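PDB 3GAA: proteasome assembly chaperone family protein from Thermoplasma acidophilum, which is of unknown function but, as a member of the PAC2 family, may act as a chaperone in proteasome assembly. Local coordinates for residues Thr37-Leu42 with Pro196-Ser201; Val48-Met53 with Leu212-Asp217; Asp149-Ala154 with Thr181-Ile186; Phe79-Asn84 with Leu90-Glu95; Val67-Gly72 with Lys231-Gln236. One frame throughout, in Å; residues are numbered along the deposited sequence.

Contact 1: Thr37-Leu42 with Pro196-Ser201; sequences TPTGVL and PGAVLS
Thr39 and Leu42, on the first turn of helix 39-51, lean on Ala198 and Val199 at the start of helix 196-210. Ahead of them Thr37 caps the helix: its OG1 accepts the backbone N-H of Thr39 (N to OG1 3.2 Å, 161° at the hydrogen). The turn that carries the contact is thereby tied down at its beginning. Thr39 then presents its methyl, CG2, to the methyl of Ala198 (CG2 to CB 3.7 Å), while its CB faces CG2 of Val199. One turn along, Leu42 touches with its base rather than its branches, CB lying 3.5 Å from Val199 CG2. That methyl stands anti to the carbonyl carbon of Val199, a setting that sends it between Thr39 and Leu42. Thr189 of strand 181-190 packs on both Thr39 and Ala198, and Leu226 of helix 219-243 on Leu42. No hydrogen bond crosses between the segments; the chemistry is that of a buried apolar seam of methyl and methylene groups between the beginnings of the two helices.

Contact 2: Val48-Met53 with Leu212-Asp217; sequences VETLGM and LKIKTD
Ile214, in the loop between helices 196-210 and 219-243, packs against Thr50 and Leu51, where a Schellman motif closes helix 39-51. Gly52, with positive phi, is the C-prime residue of that motif: Met53 N returns to Val48 O at 3.0 Å, and Gly52 N makes a weak bond to Glu49 O. At CB the Ile214 side chain divides. CG1 stands anti to the carbonyl carbon (chi1 -51°) and turns to Leu51, whose CD2 lies 4.2 Å from it in a looser apolar touch. CG2, anti to the backbone N, runs to the hydroxyl of Thr50; the two side chains cross at about a right angle. Ile214 also packs on Ile203 and Ile206 of helix 196-210 and on Tyr46, so the loop is pinned between two helices. Its backbone is held as well, since Ile214 N bonds to Asn207 OD1. Across the contact the polar group of Thr50 meets carbon: OG1 is 3.6 Å from Ile214 CG2 and 4.0 Å from Lys215 N, and neither approach is a hydrogen bond.

Contact 3: Asp149-Ala154 with Thr181-Ile186; sequences DKFKKA and TGLSFI
Phe151 projects from helix 145-153 onto Phe185 and Leu183, two residues of strand 181-190 that lie two positions apart. One ring atom does much of the work: Phe151 CE2 approaches Phe185 CE1 to 3.8 Å and Leu183 CG to 4.0 Å. The leucine comes at the edge of the Phe151 ring, near its plane. The rings of Phe151 and Phe185 meet obliquely, planes at 43° and centroids 5.4 Å apart, and the side chains as a whole cross at about a right angle.

Leu183 and Phe185 also support each other along the strand, CD2 of the leucine resting 4.1 Å above the plane of the Phe185 ring and shifted to its rim. Chi1 of Leu183 (52°) sets CG between the backbone N and the carbonyl carbon, and the next torsion then lays CD2 over that rim. A second shell fixes the strand itself: Leu183 bonds through its backbone to Ile122 and Ile124, and Phe185 to Ile124, while Ser184, its CB directed away from the helix, bonds through OG to Ile124 O. Strand 181-190 runs between strands 121-130 and 140-142 of the mixed sheet. Ala209 of helix 196-210 packs on both phenylalanines, as do Ala141 of strand 140-142 and the loop residue Ile156, which places the aromatic pair in the buried layer joining helices 145-153 and 196-210 to the sheet.

Contact 4: Phe79-Asn84 with Leu90-Glu95; sequences FRIYAN and LVAMCE
Phe79-Ala83 and Leu90-Cys94 form an antiparallel beta hairpin, their directions 168° apart and axes 4.6 Å from each other at closest. Hydrogen-bonded pairs Arg80-Met93 and Tyr82-Val91 each carry two backbone bonds, of which Met93 N to Arg80 O (3.0 Å) is almost straight. Between and beyond them lie the non-hydrogen-bonded pairs Phe79-Cys94, Ile81-Ala92 and Ala83-Leu90, whose side chains share the face covered by helix 103-117 through Ile106, Leu110 and Trp113. On that face Ala83 CB meets Leu90 CD2 at 3.7 Å. The other face carries Arg80, Tyr82, Val91 and Met93 and turns to helix 39-51, where Val48, Ile47 and Ala44 pack. Met93, with CG between its backbone N and carbonyl carbon (chi1 63°), extends towards the Tyr82 ring, though its CE is modelled too close to Arg80 for its exact place to be trusted. Arg80 and Glu95 are modelled as a salt bridge, but the guanidinium is crowded and its position doubtful; Glu95 has a second partner, a salt bridge from OE2 to Arg76. At the hairpin's open end, Cys94 CB sits over the face of the Phe79 ring in a CH-pi contact, 3.9 Å from the centroid and 24° off the normal, while SG approaches the same ring obliquely, a sulfur-aromatic contact, nearest to CD2.

Contact 5: Val67-Gly72 with Lys231-Gln236; sequences VAVFVG and KKIEEQ
Apolar contact joins Val69 and Val71 to Ile233, the residue of helix 219-243 on which both converge. The tip of the isoleucine does the touching: CD1 lies 3.4 Å from Val71 CG1 and 3.9 Å from Val69 CG2. Chi1 of Val71 (75°) sets CG1 between the backbone N and the carbonyl carbon, which turns this methyl onto Ile233 CD1; CB of Val71 touches the same atom. The valine reaches Lys232 more loosely, CG2 to CB 4.2 Å, and the rest of the lysine chain turns off from Val71. Ile233 crosses Val69 at about a right angle and Val71 at a slant.

Polar bonds belong to the surroundings, as none crosses between the two segments. Val69 shares a backbone hydrogen bond with Arg76. A second subunit supplies further anchors: Asn173 ND2 of that chain donates to Val67 O, and Gln236 OE1 accepts from Ala162 N of the same neighbour.

Ala68 and Val69 also pair in an antiparallel ladder with a strand of the second subunit, so the sheet continues across the interface. Ala162 of that subunit packs on Ile233, and the long helix 219-243, part of a predicted coiled coil, thus meets both strand 68-69 and the neighbouring chain.

In the fold
All five contacts belong to the PAC2 region of the chain. Contact 4 is a local hairpin of the mixed sheet; contact 3 meets the same sheet about 22 Å away, centre to centre, through strand 181-190. Contacts 1 and 2 share helix 39-51, have centres about 14 Å apart and touch through Leu200 and Thr216. Along the chain they cross each other, and both cross contact 5, so residues 37-53 and 67-72 are tied to the C-terminal helices and the loop between them, with contact 4 nested inside each closure. Contacts 3 and 5, with centres about 32 Å apart, lie on opposite sides of the chain's centre. Contact 5 lies at the interface with a second subunit.

Contact 1: Thr37-Leu42 with Pro196-Ser201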
# COMPACT_ATOMS: atom_id res chain seq x y z
N THR A 37 -41.76 -11.73 -4.60
CA THR A 37 -42.28 -13.02 -4.13
C THR A 37 -41.30 -13.62 -3.14
O THR A 37 -40.16 -13.22 -3.09
CB THR A 37 -42.52 -13.97 -5.31
OG1 THR A 37 -41.31 -14.66 -5.65
CG2 THR A 37 -43.01 -13.17 -6.56
N PRO A 38 -41.76 -14.56 -2.32
CA PRO A 38 -40.89 -15.39 -1.47
C PRO A 38 -40.37 -16.66 -2.15
O PRO A 38 -39.66 -17.44 -1.49
CB PRO A 38 -41.82 -15.81 -0.32
CG PRO A 38 -43.17 -15.87 -0.93
CD PRO A 38 -43.18 -14.92 -2.12
N THR A 39 -40.68 -16.88 -3.45
CA THR A 39 -40.46 -18.18 -4.01
C THR A 39 -38.99 -18.55 -4.22
O THR A 39 -38.66 -19.71 -4.10
CB THR A 39 -41.40 -18.55 -5.21
OG1 THR A 39 -40.68 -18.60 -6.42
CG2 THR A 39 -42.60 -17.66 -5.38
N GLY A 40 -38.08 -17.61 -4.48
CA GLY A 40 -36.64 -17.96 -4.51
C GLY A 40 -36.08 -18.56 -3.22
O GLY A 40 -35.44 -19.62 -3.24
N VAL A 41 -36.31 -17.90 -2.08
CA VAL A 41 -35.82 -18.38 -0.76
C VAL A 41 -36.55 -19.66 -0.36
O VAL A 41 -35.98 -20.57 0.23
CB VAL A 41 -35.96 -17.32 0.35
CG1 VAL A 41 -35.06 -16.10 0.06
CG2 VAL A 41 -37.33 -16.85 0.42
N LEU A 42 -37.81 -19.76 -0.71
CA LEU A 42 -38.52 -20.99 -0.48
C LEU A 42 -37.95 -22.11 -1.30
O LEU A 42 -37.81 -23.18 -0.78
CB LEU A 42 -40.00 -20.81 -0.76
CG LEU A 42 -40.75 -19.92 0.25
CD1 LEU A 42 -42.21 -19.81 -0.19
CD2 LEU A 42 -40.65 -20.48 1.67
N PRO A 196 -47.22 -22.96 -2.76
CA PRO A 196 -46.26 -24.06 -2.97
C PRO A 196 -46.08 -24.53 -4.41
O PRO A 196 -45.02 -25.01 -4.74
CB PRO A 196 -46.85 -25.19 -2.14
CG PRO A 196 -47.76 -24.56 -1.21
CD PRO A 196 -48.33 -23.38 -1.91
N GLY A 197 -47.09 -24.41 -5.24
CA GLY A 197 -46.93 -24.74 -6.66
C GLY A 197 -45.94 -23.84 -7.38
O GLY A 197 -45.40 -24.23 -8.42
N ALA A 198 -45.69 -22.63 -6.86
CA ALA A 198 -44.65 -21.77 -7.42
C ALA A 198 -43.31 -22.50 -7.22
O ALA A 198 -42.60 -22.83 -8.17
CB ALA A 198 -44.65 -20.42 -6.75
N VAL A 199 -43.02 -22.84 -5.98
CA VAL A 199 -41.83 -23.54 -5.71
C VAL A 199 -41.73 -24.87 -6.49
O VAL A 199 -40.73 -25.17 -7.05
CB VAL A 199 -41.68 -23.75 -4.20
CG1 VAL A 199 -40.43 -24.67 -3.90
CG2 VAL A 199 -41.52 -22.39 -3.55
N LEU A 200 -42.80 -25.65 -6.55
CA LEU A 200 -42.77 -26.90 -7.27
C LEU A 200 -42.37 -26.72 -8.73
O LEU A 200 -41.51 -27.43 -9.19
CB LEU A 200 -44.10 -27.61 -7.16
CG LEU A 200 -44.22 -28.84 -8.07
CD1 LEU A 200 -43.12 -29.91 -7.79
CD2 LEU A 200 -45.62 -29.38 -7.90
N SER A 201 -42.92 -25.75 -9.43
CA SER A 201 -42.55 -25.53 -10.83
C SER A 201 -41.09 -25.21 -11.08
O SER A 201 -40.50 -25.65 -12.12
CB SER A 201 -43.29 -24.36 -11.36
OG SER A 201 -44.66 -24.59 -11.22

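Contact 2: Val48-Met53 with Leu212-Asp217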
# COMPACT_ATOMS: atom_id res chain seq x y z
N VAL A 48 -32.06 -27.18 -0.14
CA VAL A 48 -31.08 -27.34 0.94
C VAL A 48 -31.51 -28.47 1.83
O VAL A 48 -30.76 -29.41 2.08
CB VAL A 48 -30.99 -26.11 1.87
CG1 VAL A 48 -30.38 -26.49 3.19
CG2 VAL A 48 -30.16 -24.97 1.24
N GLU A 49 -32.73 -28.41 2.31
CA GLU A 49 -33.24 -29.50 3.11
C GLU A 49 -33.32 -30.80 2.34
O GLU A 49 -32.91 -31.82 2.84
CB GLU A 49 -34.61 -29.19 3.67
CG GLU A 49 -35.05 -30.23 4.75
CD GLU A 49 -35.61 -31.55 4.15
OE1 GLU A 49 -36.08 -31.51 2.97
OE2 GLU A 49 -35.56 -32.62 4.84
N THR A 50 -33.83 -30.79 1.11
CA THR A 50 -34.12 -32.06 0.46
C THR A 50 -32.87 -32.71 -0.15
O THR A 50 -32.80 -33.89 -0.21
CB THR A 50 -35.43 -32.04 -0.42
OG1 THR A 50 -35.18 -32.57 -1.73
CG2 THR A 50 -36.03 -30.68 -0.55
N LEU A 51 -31.83 -31.99 -0.51
CA LEU A 51 -30.61 -32.71 -0.87
C LEU A 51 -29.76 -32.95 0.36
O LEU A 51 -28.73 -33.61 0.30
CB LEU A 51 -29.81 -31.97 -1.93
CG LEU A 51 -30.42 -31.84 -3.36
CD1 LEU A 51 -29.41 -31.02 -4.24
CD2 LEU A 51 -30.81 -33.15 -3.99
N GLY A 52 -30.20 -32.45 1.50
CA GLY A 52 -29.49 -32.72 2.75
C GLY A 52 -28.13 -32.08 2.68
O GLY A 52 -27.14 -32.68 3.01
N MET A 53 -28.11 -30.84 2.21
CA MET A 53 -26.89 -30.16 1.96
C MET A 53 -26.41 -29.68 3.33
O MET A 53 -27.19 -29.68 4.29
CB MET A 53 -27.16 -28.97 1.04
CG MET A 53 -27.70 -29.31 -0.32
SD MET A 53 -28.04 -27.86 -1.29
CE MET A 53 -26.55 -27.78 -2.24
N LEU A 212 -30.36 -32.57 -11.77
CA LEU A 212 -30.26 -32.77 -10.34
C LEU A 212 -31.45 -33.65 -10.22
O LEU A 212 -32.26 -33.64 -11.17
CB LEU A 212 -30.48 -31.47 -9.60
CG LEU A 212 -29.64 -30.31 -10.14
CD1 LEU A 212 -29.51 -29.23 -9.06
CD2 LEU A 212 -28.28 -30.80 -10.61
N LYS A 213 -31.63 -34.43 -9.18
CA LYS A 213 -32.93 -35.13 -9.13
C LYS A 213 -33.58 -34.85 -7.82
O LYS A 213 -33.69 -35.70 -6.98
CB LYS A 213 -32.74 -36.60 -9.40
CG LYS A 213 -32.61 -36.91 -10.91
CD LYS A 213 -31.40 -37.85 -11.21
CE LYS A 213 -31.55 -39.24 -10.68
NZ LYS A 213 -30.77 -40.19 -11.57
N ILE A 214 -33.97 -33.60 -7.66
CA ILE A 214 -34.59 -33.14 -6.45
C ILE A 214 -36.01 -33.76 -6.37
O ILE A 214 -36.73 -33.83 -7.35
CB ILE A 214 -34.64 -31.63 -6.42
CG1 ILE A 214 -33.27 -31.04 -6.72
CG2 ILE A 214 -35.00 -31.19 -5.09
CD1 ILE A 214 -33.27 -29.61 -7.30
N LYS A 215 -36.39 -34.19 -5.17
CA LYS A 215 -37.42 -35.18 -5.01
C LYS A 215 -38.85 -34.69 -5.11
O LYS A 215 -39.71 -35.45 -5.64
CB LYS A 215 -37.36 -35.85 -3.63
CG LYS A 215 -36.39 -36.92 -3.37
CD LYS A 215 -36.44 -37.33 -1.85
CE LYS A 215 -35.47 -38.53 -1.57
NZ LYS A 215 -35.23 -38.85 -0.11
N THR A 216 -39.22 -33.55 -4.53
CA THR A 216 -40.71 -33.23 -4.40
C THR A 216 -41.66 -34.08 -3.49
O THR A 216 -42.85 -33.73 -3.34
CB THR A 216 -41.51 -33.09 -5.76
OG1 THR A 216 -41.99 -34.38 -6.17
CG2 THR A 216 -40.72 -32.39 -6.83
N ASP A 217 -41.18 -35.17 -2.90
CA ASP A 217 -41.92 -35.80 -1.81
C ASP A 217 -42.19 -34.81 -0.64
O ASP A 217 -41.26 -34.13 -0.14
CB ASP A 217 -41.19 -37.05 -1.32
CG ASP A 217 -41.04 -38.11 -2.42
OD1 ASP A 217 -41.97 -38.94 -2.67
OD2 ASP A 217 -39.97 -38.11 -3.04

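Contact 3: Asp149-Ala154 with Thr181-Ile186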
# COMPACT_ATOMS: atom_id res chain seq x y z
N ASP A 149 -33.33 -21.87 -26.46
CA ASP A 149 -33.81 -22.75 -27.50
C ASP A 149 -33.98 -24.18 -27.05
O ASP A 149 -34.99 -24.77 -27.36
CB ASP A 149 -32.90 -22.64 -28.73
CG ASP A 149 -33.18 -21.32 -29.57
OD1 ASP A 149 -33.61 -20.26 -28.99
OD2 ASP A 149 -32.98 -21.36 -30.82
N LYS A 150 -33.01 -24.73 -26.31
CA LYS A 150 -33.20 -26.02 -25.63
C LYS A 150 -34.42 -25.95 -24.71
O LYS A 150 -35.34 -26.73 -24.83
CB LYS A 150 -31.98 -26.39 -24.79
CG LYS A 150 -30.67 -26.66 -25.57
CD LYS A 150 -29.64 -27.52 -24.74
CE LYS A 150 -28.14 -27.05 -24.83
NZ LYS A 150 -27.71 -26.15 -23.63
N PHE A 151 -34.43 -24.98 -23.80
CA PHE A 151 -35.55 -24.80 -22.87
C PHE A 151 -36.91 -24.70 -23.48
O PHE A 151 -37.90 -24.94 -22.82
CB PHE A 151 -35.36 -23.55 -22.02
CG PHE A 151 -34.23 -23.64 -21.03
CD1 PHE A 151 -33.57 -24.83 -20.78
CD2 PHE A 151 -33.86 -22.50 -20.33
CE1 PHE A 151 -32.53 -24.89 -19.86
CE2 PHE A 151 -32.82 -22.54 -19.41
CZ PHE A 151 -32.15 -23.73 -19.18
N LYS A 152 -36.96 -24.32 -24.74
CA LYS A 152 -38.23 -24.10 -25.45
C LYS A 152 -38.90 -25.41 -25.88
O LYS A 152 -40.11 -25.57 -25.82
CB LYS A 152 -37.97 -23.29 -26.69
CG LYS A 152 -39.18 -22.58 -27.19
CD LYS A 152 -38.83 -21.15 -27.67
CE LYS A 152 -38.23 -20.23 -26.55
NZ LYS A 152 -37.44 -19.11 -27.14
N LYS A 153 -38.08 -26.35 -26.33
CA LYS A 153 -38.56 -27.70 -26.56
C LYS A 153 -39.03 -28.29 -25.22
O LYS A 153 -39.77 -29.25 -25.21
CB LYS A 153 -37.46 -28.58 -27.16
CG LYS A 153 -36.86 -28.03 -28.46
CD LYS A 153 -35.39 -28.52 -28.72
CE LYS A 153 -34.44 -27.33 -29.18
NZ LYS A 153 -32.96 -27.66 -29.46
N ALA A 154 -38.58 -27.73 -24.10
CA ALA A 154 -38.94 -28.25 -22.78
C ALA A 154 -40.22 -27.65 -22.24
O ALA A 154 -40.64 -28.02 -21.14
CB ALA A 154 -37.82 -28.00 -21.80
N THR A 181 -22.06 -19.66 -17.46
CA THR A 181 -23.44 -19.73 -17.93
C THR A 181 -24.31 -19.36 -16.78
O THR A 181 -24.19 -19.98 -15.74
CB THR A 181 -23.86 -21.15 -18.35
OG1 THR A 181 -23.01 -21.57 -19.42
CG2 THR A 181 -25.32 -21.16 -18.82
N GLY A 182 -25.15 -18.34 -16.97
CA GLY A 182 -26.09 -17.89 -15.95
C GLY A 182 -27.50 -17.86 -16.54
O GLY A 182 -27.67 -17.34 -17.64
N LEU A 183 -28.48 -18.50 -15.90
CA LEU A 183 -29.85 -18.26 -16.26
C LEU A 183 -30.65 -18.03 -15.07
O LEU A 183 -30.17 -18.18 -13.98
CB LEU A 183 -30.49 -19.35 -17.11
CG LEU A 183 -30.45 -20.79 -16.70
CD1 LEU A 183 -29.00 -21.30 -16.91
CD2 LEU A 183 -30.93 -20.89 -15.30
N SER A 184 -31.87 -17.60 -15.30
CA SER A 184 -32.84 -17.44 -14.27
C SER A 184 -34.16 -18.16 -14.65
O SER A 184 -34.51 -18.18 -15.81
CB SER A 184 -33.06 -15.96 -14.02
OG SER A 184 -34.32 -15.81 -13.40
N PHE A 185 -34.84 -18.79 -13.69
CA PHE A 185 -36.21 -19.24 -13.92
C PHE A 185 -37.16 -18.36 -13.08
O PHE A 185 -36.87 -18.04 -11.91
CB PHE A 185 -36.37 -20.69 -13.51
CG PHE A 185 -35.60 -21.67 -14.37
CD1 PHE A 185 -35.82 -21.76 -15.72
CD2 PHE A 185 -34.72 -22.53 -13.81
CE1 PHE A 185 -35.18 -22.65 -16.49
CE2 PHE A 185 -34.04 -23.44 -14.60
CZ PHE A 185 -34.27 -23.48 -15.93
N ILE A 186 -38.26 -17.95 -13.69
CA ILE A 186 -39.29 -17.19 -13.01
C ILE A 186 -40.66 -17.87 -13.15
O ILE A 186 -41.05 -18.42 -14.20
CB ILE A 186 -39.41 -15.75 -13.51
CG1 ILE A 186 -38.03 -15.07 -13.55
CG2 ILE A 186 -40.28 -14.98 -12.57
CD1 ILE A 186 -37.30 -15.17 -14.92

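Contact 4: Phe79-Asn84 with Leu90-Glu95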
# COMPACT_ATOMS: atom_id res chain seq x y z
N PHE A 79 -27.38 -14.70 5.29
CA PHE A 79 -26.81 -15.08 3.98
C PHE A 79 -25.84 -16.27 4.13
O PHE A 79 -24.73 -16.09 4.66
CB PHE A 79 -26.09 -13.88 3.37
CG PHE A 79 -25.94 -13.92 1.85
CD1 PHE A 79 -25.53 -15.04 1.19
CD2 PHE A 79 -26.16 -12.79 1.10
CE1 PHE A 79 -25.37 -15.03 -0.18
CE2 PHE A 79 -26.01 -12.79 -0.25
CZ PHE A 79 -25.63 -13.90 -0.89
N ARG A 80 -26.25 -17.43 3.59
CA ARG A 80 -25.60 -18.73 3.78
C ARG A 80 -25.43 -19.44 2.45
O ARG A 80 -26.24 -19.29 1.59
CB ARG A 80 -26.43 -19.60 4.70
CG ARG A 80 -26.34 -19.15 6.13
CD ARG A 80 -27.29 -19.84 7.13
NE ARG A 80 -28.59 -19.22 7.00
CZ ARG A 80 -29.58 -19.72 6.27
NH1 ARG A 80 -29.42 -20.89 5.66
NH2 ARG A 80 -30.73 -19.07 6.16
N ILE A 81 -24.35 -20.21 2.31
CA ILE A 81 -24.08 -20.97 1.12
C ILE A 81 -23.88 -22.41 1.51
O ILE A 81 -23.14 -22.70 2.40
CB ILE A 81 -22.85 -20.44 0.38
CG1 ILE A 81 -23.04 -18.93 0.13
CG2 ILE A 81 -22.61 -21.25 -0.89
CD1 ILE A 81 -21.94 -18.32 -0.61
N TYR A 82 -24.57 -23.30 0.81
CA TYR A 82 -24.52 -24.70 1.11
C TYR A 82 -24.00 -25.50 -0.05
O TYR A 82 -24.12 -25.07 -1.18
CB TYR A 82 -25.91 -25.22 1.38
CG TYR A 82 -26.56 -24.63 2.59
CD1 TYR A 82 -26.57 -25.33 3.81
CD2 TYR A 82 -27.23 -23.40 2.51
CE1 TYR A 82 -27.20 -24.82 4.95
CE2 TYR A 82 -27.87 -22.87 3.66
CZ TYR A 82 -27.85 -23.61 4.86
OH TYR A 82 -28.44 -23.13 5.98
N ALA A 83 -23.50 -26.68 0.27
CA ALA A 83 -23.00 -27.66 -0.66
C ALA A 83 -23.70 -28.97 -0.38
O ALA A 83 -24.00 -29.31 0.75
CB ALA A 83 -21.56 -27.86 -0.45
N ASN A 84 -23.95 -29.72 -1.43
CA ASN A 84 -24.29 -31.11 -1.29
C ASN A 84 -23.02 -31.94 -1.06
O ASN A 84 -21.90 -31.44 -0.91
CB ASN A 84 -25.10 -31.62 -2.51
CG ASN A 84 -24.26 -31.80 -3.74
OD1 ASN A 84 -24.56 -32.63 -4.57
ND2 ASN A 84 -23.21 -31.04 -3.86
N LEU A 90 -24.31 -26.22 -5.35
CA LEU A 90 -24.29 -25.31 -4.26
C LEU A 90 -25.63 -24.59 -4.24
O LEU A 90 -26.32 -24.46 -5.27
CB LEU A 90 -23.15 -24.31 -4.41
CG LEU A 90 -21.71 -24.83 -4.53
CD1 LEU A 90 -20.79 -23.66 -4.56
CD2 LEU A 90 -21.30 -25.72 -3.41
N VAL A 91 -26.00 -24.12 -3.06
CA VAL A 91 -27.11 -23.19 -2.95
C VAL A 91 -26.68 -21.94 -2.18
O VAL A 91 -26.04 -22.03 -1.14
CB VAL A 91 -28.36 -23.78 -2.26
CG1 VAL A 91 -29.33 -22.62 -1.92
CG2 VAL A 91 -28.98 -24.97 -3.13
N ALA A 92 -27.00 -20.79 -2.73
CA ALA A 92 -26.69 -19.54 -2.12
C ALA A 92 -28.04 -18.97 -1.80
O ALA A 92 -28.89 -18.90 -2.69
CB ALA A 92 -25.94 -18.67 -3.09
N MET A 93 -28.28 -18.63 -0.54
CA MET A 93 -29.55 -18.00 -0.17
C MET A 93 -29.37 -16.88 0.77
O MET A 93 -28.53 -16.94 1.67
CB MET A 93 -30.54 -18.94 0.49
CG MET A 93 -30.16 -19.57 1.84
SD MET A 93 -31.52 -20.72 2.18
CE MET A 93 -31.02 -21.86 3.47
N CYS A 94 -30.23 -15.89 0.59
CA CYS A 94 -30.30 -14.78 1.49
C CYS A 94 -31.72 -14.49 1.94
O CYS A 94 -32.58 -14.21 1.13
CB CYS A 94 -29.69 -13.58 0.81
SG CYS A 94 -29.43 -12.26 2.04
N GLU A 95 -31.96 -14.55 3.23
CA GLU A 95 -33.31 -14.52 3.78
C GLU A 95 -33.90 -13.14 4.04
O GLU A 95 -35.02 -13.05 4.53
CB GLU A 95 -33.31 -15.27 5.09
CG GLU A 95 -32.87 -16.72 4.95
CD GLU A 95 -33.18 -17.60 6.19
OE1 GLU A 95 -32.49 -17.41 7.22
OE2 GLU A 95 -34.05 -18.53 6.12

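Contact 5: Val67-Gly72 with Lys231-Gln236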
# COMPACT_ATOMS: atom_id res chain seq x y z
N VAL A 67 -28.77 -8.23 10.79
CA VAL A 67 -29.91 -8.71 11.53
C VAL A 67 -29.72 -10.21 11.59
O VAL A 67 -29.27 -10.79 10.62
CB VAL A 67 -31.10 -8.40 10.70
CG1 VAL A 67 -32.07 -9.51 10.76
CG2 VAL A 67 -31.67 -7.10 11.11
N ALA A 68 -30.01 -10.84 12.71
CA ALA A 68 -29.96 -12.31 12.80
C ALA A 68 -31.38 -12.87 12.64
O ALA A 68 -32.34 -12.27 13.13
CB ALA A 68 -29.34 -12.76 14.09
N VAL A 69 -31.52 -14.01 11.94
CA VAL A 69 -32.83 -14.68 11.88
C VAL A 69 -32.97 -15.78 12.93
O VAL A 69 -32.06 -16.55 13.16
CB VAL A 69 -33.22 -15.16 10.47
CG1 VAL A 69 -32.04 -15.18 9.56
CG2 VAL A 69 -33.89 -16.50 10.56
N PHE A 70 -34.10 -15.78 13.62
CA PHE A 70 -34.37 -16.72 14.68
C PHE A 70 -35.79 -17.27 14.55
O PHE A 70 -36.39 -17.64 15.54
CB PHE A 70 -34.19 -16.02 16.01
CG PHE A 70 -34.26 -16.92 17.20
CD1 PHE A 70 -33.41 -18.01 17.31
CD2 PHE A 70 -35.17 -16.66 18.25
CE1 PHE A 70 -33.47 -18.85 18.46
CE2 PHE A 70 -35.24 -17.48 19.38
CZ PHE A 70 -34.38 -18.59 19.48
N VAL A 71 -36.32 -17.33 13.33
CA VAL A 71 -37.69 -17.80 13.14
C VAL A 71 -37.64 -19.28 13.33
O VAL A 71 -36.66 -19.94 12.95
CB VAL A 71 -38.29 -17.43 11.76
CG1 VAL A 71 -37.70 -18.31 10.66
CG2 VAL A 71 -39.83 -17.51 11.82
N GLY A 72 -38.69 -19.80 13.96
CA GLY A 72 -38.71 -21.17 14.43
C GLY A 72 -37.58 -21.52 15.40
O GLY A 72 -37.10 -22.66 15.39
N LYS A 231 -42.92 -15.39 6.00
CA LYS A 231 -43.89 -14.32 6.11
C LYS A 231 -43.68 -13.55 7.40
O LYS A 231 -43.70 -12.35 7.41
CB LYS A 231 -45.30 -14.91 6.11
CG LYS A 231 -46.33 -14.17 5.32
CD LYS A 231 -47.26 -13.34 6.22
CE LYS A 231 -48.68 -13.13 5.62
NZ LYS A 231 -49.68 -14.18 6.05
N LYS A 232 -43.45 -14.26 8.50
CA LYS A 232 -43.16 -13.63 9.78
C LYS A 232 -41.96 -12.69 9.68
O LYS A 232 -41.87 -11.65 10.34
CB LYS A 232 -42.83 -14.68 10.83
CG LYS A 232 -43.99 -15.43 11.42
CD LYS A 232 -43.61 -15.88 12.85
CE LYS A 232 -44.28 -17.17 13.28
NZ LYS A 232 -45.77 -17.03 13.30
N ILE A 233 -41.01 -13.06 8.88
CA ILE A 233 -39.83 -12.28 8.82
C ILE A 233 -39.91 -11.12 7.79
O ILE A 233 -39.34 -10.05 8.02
CB ILE A 233 -38.63 -13.17 8.49
CG1 ILE A 233 -38.38 -14.17 9.63
CG2 ILE A 233 -37.39 -12.33 8.23
CD1 ILE A 233 -37.38 -15.25 9.28
N GLU A 234 -40.57 -11.37 6.66
CA GLU A 234 -40.89 -10.32 5.73
C GLU A 234 -41.48 -9.22 6.63
O GLU A 234 -41.02 -8.09 6.62
CB GLU A 234 -41.88 -10.81 4.59
CG GLU A 234 -41.22 -11.74 3.40
CD GLU A 234 -42.23 -12.48 2.34
OE1 GLU A 234 -43.27 -13.13 2.72
OE2 GLU A 234 -41.90 -12.45 1.09
N GLU A 235 -42.43 -9.59 7.48
CA GLU A 235 -43.22 -8.64 8.25
C GLU A 235 -42.52 -7.94 9.37
O GLU A 235 -42.76 -6.76 9.58
CB GLU A 235 -44.46 -9.31 8.81
CG GLU A 235 -45.41 -9.61 7.69
CD GLU A 235 -46.64 -10.37 8.11
OE1 GLU A 235 -46.56 -11.22 9.06
OE2 GLU A 235 -47.69 -10.13 7.45
N GLN A 236 -41.70 -8.63 10.13
CA GLN A 236 -41.00 -7.93 11.18
C GLN A 236 -39.87 -7.12 10.57
O GLN A 236 -39.43 -6.13 11.12
CB GLN A 236 -40.50 -8.90 12.24
CG GLN A 236 -41.62 -9.65 12.93
CD GLN A 236 -41.09 -10.66 13.93
OE1 GLN A 236 -39.98 -10.47 14.49
NE2 GLN A 236 -41.86 -11.74 14.17